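PDB 4WPE: cytokinesis protein 2, which binds phospholipids, actin filaments and myosin II and mediates the cytoskeletal rearrangements required for cytokinesis in budding yeast, this chain being its F-BAR domain portion. Local coordinates for residues Q106-F114 / A225-Q236. Sequence-based numbering, arbitrary orientation.
Sequences QIYTDTKAF and ARISFLQSKLQQ
Phe114 and Phe229 carry the aromatic part of this contact, a face-to-face stack with ring centroids 4.0 Å apart and planes inclined by 18°. The overlap is offset: Phe114 CD2 lies over the rim of the Phe229 ring, and Phe114 CB also sits above that face in a CH-pi contact. Both side chains hold CG anti to the backbone N (chi1 -179° for Phe114), which sends each ring across to the opposing helix. The two side chains run antiparallel, each ring reaching over the other's stem, with Phe114 CE2 near Phe229 CB and Phe229 CZ near Phe114 CB. Phe229 reaches the far backbone, with CZ 3.3 Å from Asp110 O and the ring edge against Thr111 CA. With an alanine at this position, the Phe114 ring would probably lose its stacking partner and a gap would open beside Thr111.

Van der Waals packing continues next to the stack, on the Ile107 side, where Thr111 CG2 meets Leu230 CD2 at 4.2 Å and the Ile107 CG2 methyl rests on Gln236 CB and OE1. Ile107 and Thr111 also touch helix 37-71, which places this layer toward the bundle interior.

The polar contacts gather at Lys233, whose chain kinks beyond CG. Its NZ donates to Gln236 OE1 at 2.9 Å within its own helix and makes a weak bond to Gln106 O across the interface, 3.5 Å long. Asp110 OD1 is 4.5 Å from this NZ, beyond salt-bridge range.

The segment axes approach to 10.3 Å at 168°, the antiparallel packing of helices 76-162 and 170-259 in the elongated helical bundle of an F-BAR domain, whose second subunit packs on Ile227 and Leu234.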
ATOM      1  N   GLN A 106      17.864   4.557  -5.760  1.00 73.27           N
ATOM      2  CA  GLN A 106      18.914   4.679  -4.754  1.00 77.68           C
ATOM      3  C   GLN A 106      19.315   3.348  -4.126  1.00 86.10           C
ATOM      4  O   GLN A 106      20.468   3.173  -3.729  1.00 79.95           O
ATOM      5  CB  GLN A 106      18.497   5.651  -3.656  1.00 71.15           C
ATOM      6  CG  GLN A 106      18.024   6.991  -4.167  1.00 83.07           C
ATOM      7  CD  GLN A 106      17.547   7.882  -3.047  1.00 93.76           C
ATOM      8  OE1 GLN A 106      17.911   7.685  -1.887  1.00100.73           O
ATOM      9  NE2 GLN A 106      16.721   8.863  -3.381  1.00 94.82           N
ATOM     10  N   ILE A 107      18.382   2.408  -4.023  1.00 86.04           N
ATOM     11  CA  ILE A 107      18.719   1.146  -3.380  1.00 85.52           C
ATOM     12  C   ILE A 107      18.652  -0.052  -4.332  1.00 81.64           C
ATOM     13  O   ILE A 107      19.472  -0.953  -4.226  1.00 86.06           O
ATOM     14  CB  ILE A 107      17.832   0.896  -2.128  1.00 71.34           C
ATOM     15  CG1 ILE A 107      16.356   0.874  -2.483  1.00 80.48           C
ATOM     16  CG2 ILE A 107      18.062   1.970  -1.084  1.00 72.53           C
ATOM     17  CD1 ILE A 107      15.803  -0.500  -2.672  1.00 96.67           C
ATOM     18  N   TYR A 108      17.706  -0.071  -5.268  1.00 71.67           N
ATOM     19  CA  TYR A 108      17.657  -1.173  -6.230  1.00 62.33           C
ATOM     20  C   TYR A 108      18.774  -1.062  -7.256  1.00 66.53           C
ATOM     21  O   TYR A 108      19.529  -2.010  -7.478  1.00 64.24           O
ATOM     22  CB  TYR A 108      16.311  -1.230  -6.957  1.00 55.56           C
ATOM     23  CG  TYR A 108      16.374  -1.985  -8.270  1.00 59.50           C
ATOM     24  CD1 TYR A 108      16.450  -3.370  -8.296  1.00 61.11           C
ATOM     25  CD2 TYR A 108      16.366  -1.309  -9.484  1.00 65.86           C
ATOM     26  CE1 TYR A 108      16.514  -4.062  -9.495  1.00 62.63           C
ATOM     27  CE2 TYR A 108      16.428  -1.990 -10.685  1.00 65.87           C
ATOM     28  CZ  TYR A 108      16.503  -3.364 -10.686  1.00 65.44           C
ATOM     29  OH  TYR A 108      16.565  -4.040 -11.883  1.00 67.14           O
ATOM     30  N   THR A 109      18.860   0.103  -7.888  1.00 69.18           N
ATOM     31  CA  THR A 109      19.849   0.348  -8.927  1.00 67.14           C
ATOM     32  C   THR A 109      21.269   0.244  -8.378  1.00 66.16           C
ATOM     33  O   THR A 109      22.131  -0.390  -8.988  1.00 68.69           O
ATOM     34  CB  THR A 109      19.640   1.732  -9.574  1.00 66.18           C
ATOM     35  OG1 THR A 109      18.464   1.700 -10.392  1.00 68.75           O
ATOM     36  CG2 THR A 109      20.836   2.122 -10.431  1.00 65.72           C
ATOM     37  N   ASP A 110      21.504   0.848  -7.218  1.00 63.74           N
ATOM     38  CA  ASP A 110      22.835   0.859  -6.623  1.00 60.12           C
ATOM     39  C   ASP A 110      23.240  -0.515  -6.094  1.00 73.36           C
ATOM     40  O   ASP A 110      24.431  -0.815  -5.985  1.00 82.17           O
ATOM     41  CB  ASP A 110      22.914   1.899  -5.502  1.00 60.06           C
ATOM     42  CG  ASP A 110      22.989   3.322  -6.033  1.00 73.56           C
ATOM     43  OD1 ASP A 110      22.438   4.238  -5.383  1.00 76.19           O
ATOM     44  OD2 ASP A 110      23.602   3.525  -7.102  1.00 81.51           O
ATOM     45  N   THR A 111      22.255  -1.350  -5.774  1.00 69.32           N
ATOM     46  CA  THR A 111      22.539  -2.703  -5.299  1.00 63.50           C
ATOM     47  C   THR A 111      22.830  -3.639  -6.470  1.00 63.61           C
ATOM     48  O   THR A 111      23.752  -4.455  -6.412  1.00 64.43           O
ATOM     49  CB  THR A 111      21.375  -3.275  -4.471  1.00 58.41           C
ATOM     50  OG1 THR A 111      21.184  -2.468  -3.301  1.00 56.54           O
ATOM     51  CG2 THR A 111      21.666  -4.702  -4.045  1.00 59.83           C
ATOM     52  N   LYS A 112      22.042  -3.516  -7.534  1.00 60.80           N
ATOM     53  CA  LYS A 112      22.267  -4.306  -8.737  1.00 59.29           C
ATOM     54  C   LYS A 112      23.629  -3.974  -9.345  1.00 72.01           C
ATOM     55  O   LYS A 112      24.387  -4.869  -9.720  1.00 81.13           O
ATOM     56  CB  LYS A 112      21.156  -4.066  -9.761  1.00 64.38           C
ATOM     57  CG  LYS A 112      21.591  -4.289 -11.200  1.00 71.11           C
ATOM     58  CD  LYS A 112      20.419  -4.580 -12.122  1.00 77.72           C
ATOM     59  CE  LYS A 112      20.854  -4.507 -13.580  1.00 86.74           C
ATOM     60  NZ  LYS A 112      19.891  -5.178 -14.496  1.00 89.04           N
ATOM     61  N   ALA A 113      23.934  -2.681  -9.426  1.00 65.81           N
ATOM     62  CA  ALA A 113      25.198  -2.221  -9.989  1.00 61.06           C
ATOM     63  C   ALA A 113      26.384  -2.707  -9.168  1.00 72.39           C
ATOM     64  O   ALA A 113      27.400  -3.132  -9.718  1.00 76.68           O
ATOM     65  CB  ALA A 113      25.214  -0.708 -10.086  1.00 48.84           C
ATOM     66  N   PHE A 114      26.247  -2.641  -7.847  1.00 68.84           N
ATOM     67  CA  PHE A 114      27.313  -3.068  -6.952  1.00 64.46           C
ATOM     68  C   PHE A 114      27.526  -4.575  -7.037  1.00 68.02           C
ATOM     69  O   PHE A 114      28.656  -5.054  -6.974  1.00 67.34           O
ATOM     70  CB  PHE A 114      26.999  -2.657  -5.515  1.00 61.44           C
ATOM     71  CG  PHE A 114      28.062  -3.037  -4.531  1.00 61.39           C
ATOM     72  CD1 PHE A 114      29.267  -2.357  -4.495  1.00 68.84           C
ATOM     73  CD2 PHE A 114      27.854  -4.076  -3.639  1.00 66.12           C
ATOM     74  CE1 PHE A 114      30.253  -2.707  -3.586  1.00 73.09           C
ATOM     75  CE2 PHE A 114      28.832  -4.432  -2.728  1.00 71.52           C
ATOM     76  CZ  PHE A 114      30.033  -3.746  -2.701  1.00 74.24           C
ATOM     77  N   ALA A 225      32.835  -6.097   2.267  1.00 64.02           N
ATOM     78  CA  ALA A 225      32.214  -5.027   1.499  1.00 58.85           C
ATOM     79  C   ALA A 225      30.823  -5.437   1.033  1.00 63.41           C
ATOM     80  O   ALA A 225      29.970  -4.590   0.792  1.00 64.78           O
ATOM     81  CB  ALA A 225      33.081  -4.648   0.309  1.00 52.57           C
ATOM     82  N   ARG A 226      30.603  -6.742   0.905  1.00 64.65           N
ATOM     83  CA  ARG A 226      29.300  -7.259   0.501  1.00 61.35           C
ATOM     84  C   ARG A 226      28.298  -7.212   1.657  1.00 65.56           C
ATOM     85  O   ARG A 226      27.175  -6.731   1.496  1.00 66.18           O
ATOM     86  CB  ARG A 226      29.430  -8.686  -0.021  1.00 54.95           C
ATOM     87  CG  ARG A 226      28.105  -9.324  -0.397  1.00 53.57           C
ATOM     88  CD  ARG A 226      28.262 -10.816  -0.652  1.00 58.28           C
ATOM     89  NE  ARG A 226      26.981 -11.504  -0.560  1.00 63.60           N
ATOM     90  CZ  ARG A 226      26.536 -12.112   0.535  1.00 68.62           C
ATOM     91  NH1 ARG A 226      27.280 -12.130   1.634  1.00 59.07           N
ATOM     92  NH2 ARG A 226      25.352 -12.708   0.529  1.00 74.89           N
ATOM     93  N   ILE A 227      28.711  -7.714   2.816  1.00 57.86           N
ATOM     94  CA  ILE A 227      27.866  -7.685   4.005  1.00 50.84           C
ATOM     95  C   ILE A 227      27.487  -6.256   4.383  1.00 55.54           C
ATOM     96  O   ILE A 227      26.312  -5.941   4.545  1.00 66.31           O
ATOM     97  CB  ILE A 227      28.554  -8.346   5.215  1.00 51.48           C
ATOM     98  CG1 ILE A 227      28.943  -9.793   4.900  1.00 62.22           C
ATOM     99  CG2 ILE A 227      27.644  -8.298   6.432  1.00 46.87           C
ATOM    100  CD1 ILE A 227      27.771 -10.680   4.565  1.00 67.38           C
ATOM    101  N   SER A 228      28.492  -5.396   4.514  1.00 62.13           N
ATOM    102  CA  SER A 228      28.288  -4.023   4.965  1.00 62.71           C
ATOM    103  C   SER A 228      27.395  -3.222   4.023  1.00 68.28           C
ATOM    104  O   SER A 228      26.544  -2.449   4.470  1.00 68.06           O
ATOM    105  CB  SER A 228      29.636  -3.316   5.126  1.00 60.29           C
ATOM    106  OG  SER A 228      30.376  -3.873   6.198  1.00 56.53           O
ATOM    107  N   PHE A 229      27.595  -3.403   2.721  1.00 65.40           N
ATOM    108  CA  PHE A 229      26.800  -2.701   1.719  1.00 57.59           C
ATOM    109  C   PHE A 229      25.328  -3.098   1.826  1.00 60.40           C
ATOM    110  O   PHE A 229      24.448  -2.239   1.845  1.00 64.41           O
ATOM    111  CB  PHE A 229      27.336  -2.985   0.312  1.00 50.64           C
ATOM    112  CG  PHE A 229      26.619  -2.238  -0.779  1.00 60.49           C
ATOM    113  CD1 PHE A 229      27.058  -0.989  -1.186  1.00 60.36           C
ATOM    114  CD2 PHE A 229      25.513  -2.791  -1.407  1.00 64.83           C
ATOM    115  CE1 PHE A 229      26.402  -0.302  -2.193  1.00 57.80           C
ATOM    116  CE2 PHE A 229      24.852  -2.109  -2.412  1.00 66.58           C
ATOM    117  CZ  PHE A 229      25.298  -0.863  -2.806  1.00 60.87           C
ATOM    118  N   LEU A 230      25.067  -4.402   1.898  1.00 63.06           N
ATOM    119  CA  LEU A 230      23.702  -4.904   2.056  1.00 58.85           C
ATOM    120  C   LEU A 230      23.131  -4.484   3.402  1.00 55.41           C
ATOM    121  O   LEU A 230      21.941  -4.205   3.523  1.00 67.51           O
ATOM    122  CB  LEU A 230      23.660  -6.428   1.929  1.00 63.99           C
ATOM    123  CG  LEU A 230      23.986  -7.038   0.564  1.00 71.93           C
ATOM    124  CD1 LEU A 230      23.830  -8.550   0.606  1.00 74.50           C
ATOM    125  CD2 LEU A 230      23.103  -6.441  -0.518  1.00 72.11           C
ATOM    126  N   GLN A 231      23.991  -4.433   4.411  1.00 52.97           N
ATOM    127  CA  GLN A 231      23.579  -4.021   5.747  1.00 60.18           C
ATOM    128  C   GLN A 231      23.094  -2.570   5.747  1.00 69.32           C
ATOM    129  O   GLN A 231      22.063  -2.261   6.338  1.00 71.52           O
ATOM    130  CB  GLN A 231      24.732  -4.205   6.735  1.00 58.59           C
ATOM    131  CG  GLN A 231      24.326  -4.163   8.196  1.00 64.96           C
ATOM    132  CD  GLN A 231      25.460  -4.571   9.117  1.00 71.41           C
ATOM    133  OE1 GLN A 231      26.516  -5.008   8.660  1.00 79.20           O
ATOM    134  NE2 GLN A 231      25.247  -4.432  10.420  1.00 74.21           N
ATOM    135  N   SER A 232      23.829  -1.689   5.074  1.00 71.23           N
ATOM    136  CA  SER A 232      23.459  -0.275   5.019  1.00 70.41           C
ATOM    137  C   SER A 232      22.252  -0.050   4.116  1.00 65.30           C
ATOM    138  O   SER A 232      21.406   0.799   4.400  1.00 69.51           O
ATOM    139  CB  SER A 232      24.631   0.579   4.529  1.00 71.37           C
ATOM    140  OG  SER A 232      24.828   0.422   3.134  1.00 62.99           O
ATOM    141  N   LYS A 233      22.181  -0.810   3.027  1.00 55.48           N
ATOM    142  CA  LYS A 233      21.079  -0.683   2.080  1.00 58.96           C
ATOM    143  C   LYS A 233      19.752  -1.125   2.695  1.00 66.63           C
ATOM    144  O   LYS A 233      18.689  -0.660   2.292  1.00 70.02           O
ATOM    145  CB  LYS A 233      21.363  -1.490   0.813  1.00 52.34           C
ATOM    146  CG  LYS A 233      22.279  -0.786  -0.166  1.00 61.44           C
ATOM    147  CD  LYS A 233      21.981   0.703  -0.217  1.00 74.52           C
ATOM    148  CE  LYS A 233      22.941   1.422  -1.144  1.00 77.38           C
ATOM    149  NZ  LYS A 233      22.723   2.895  -1.127  1.00 80.07           N
ATOM    150  N   LEU A 234      19.816  -2.020   3.674  1.00 62.72           N
ATOM    151  CA  LEU A 234      18.606  -2.512   4.316  1.00 60.89           C
ATOM    152  C   LEU A 234      18.083  -1.545   5.376  1.00 67.81           C
ATOM    153  O   LEU A 234      16.893  -1.567   5.700  1.00 70.89           O
ATOM    154  CB  LEU A 234      18.849  -3.892   4.931  1.00 59.09           C
ATOM    155  CG  LEU A 234      18.802  -5.045   3.921  1.00 60.42           C
ATOM    156  CD1 LEU A 234      19.099  -6.382   4.586  1.00 56.76           C
ATOM    157  CD2 LEU A 234      17.450  -5.081   3.224  1.00 64.22           C
ATOM    158  N   GLN A 235      18.952  -0.698   5.922  1.00 70.28           N
ATOM    159  CA  GLN A 235      18.472   0.329   6.842  1.00 80.86           C
ATOM    160  C   GLN A 235      17.856   1.443   6.009  1.00 77.82           C
ATOM    161  O   GLN A 235      16.757   1.909   6.302  1.00 74.92           O
ATOM    162  CB  GLN A 235      19.595   0.865   7.742  1.00 84.60           C
ATOM    163  CG  GLN A 235      19.239   1.005   9.244  1.00125.14           C
ATOM    164  CD  GLN A 235      18.153   2.039   9.578  1.00124.68           C
ATOM    165  OE1 GLN A 235      17.445   2.532   8.710  1.00121.47           O
ATOM    166  NE2 GLN A 235      18.031   2.364  10.861  1.00125.95           N
ATOM    167  N   GLN A 236      18.556   1.848   4.953  1.00 71.91           N
ATOM    168  CA  GLN A 236      18.026   2.839   4.018  1.00 69.68           C
ATOM    169  C   GLN A 236      16.635   2.433   3.546  1.00 72.15           C
ATOM    170  O   GLN A 236      15.764   3.273   3.332  1.00 67.99           O
ATOM    171  CB  GLN A 236      18.957   3.010   2.822  1.00 58.39           C
ATOM    172  CG  GLN A 236      20.240   3.730   3.155  1.00 67.19           C
ATOM    173  CD  GLN A 236      21.233   3.676   2.017  1.00 69.76           C
ATOM    174  OE1 GLN A 236      20.860   3.779   0.848  1.00 74.77           O
ATOM    175  NE2 GLN A 236      22.505   3.512   2.352  1.00 65.68           N
TER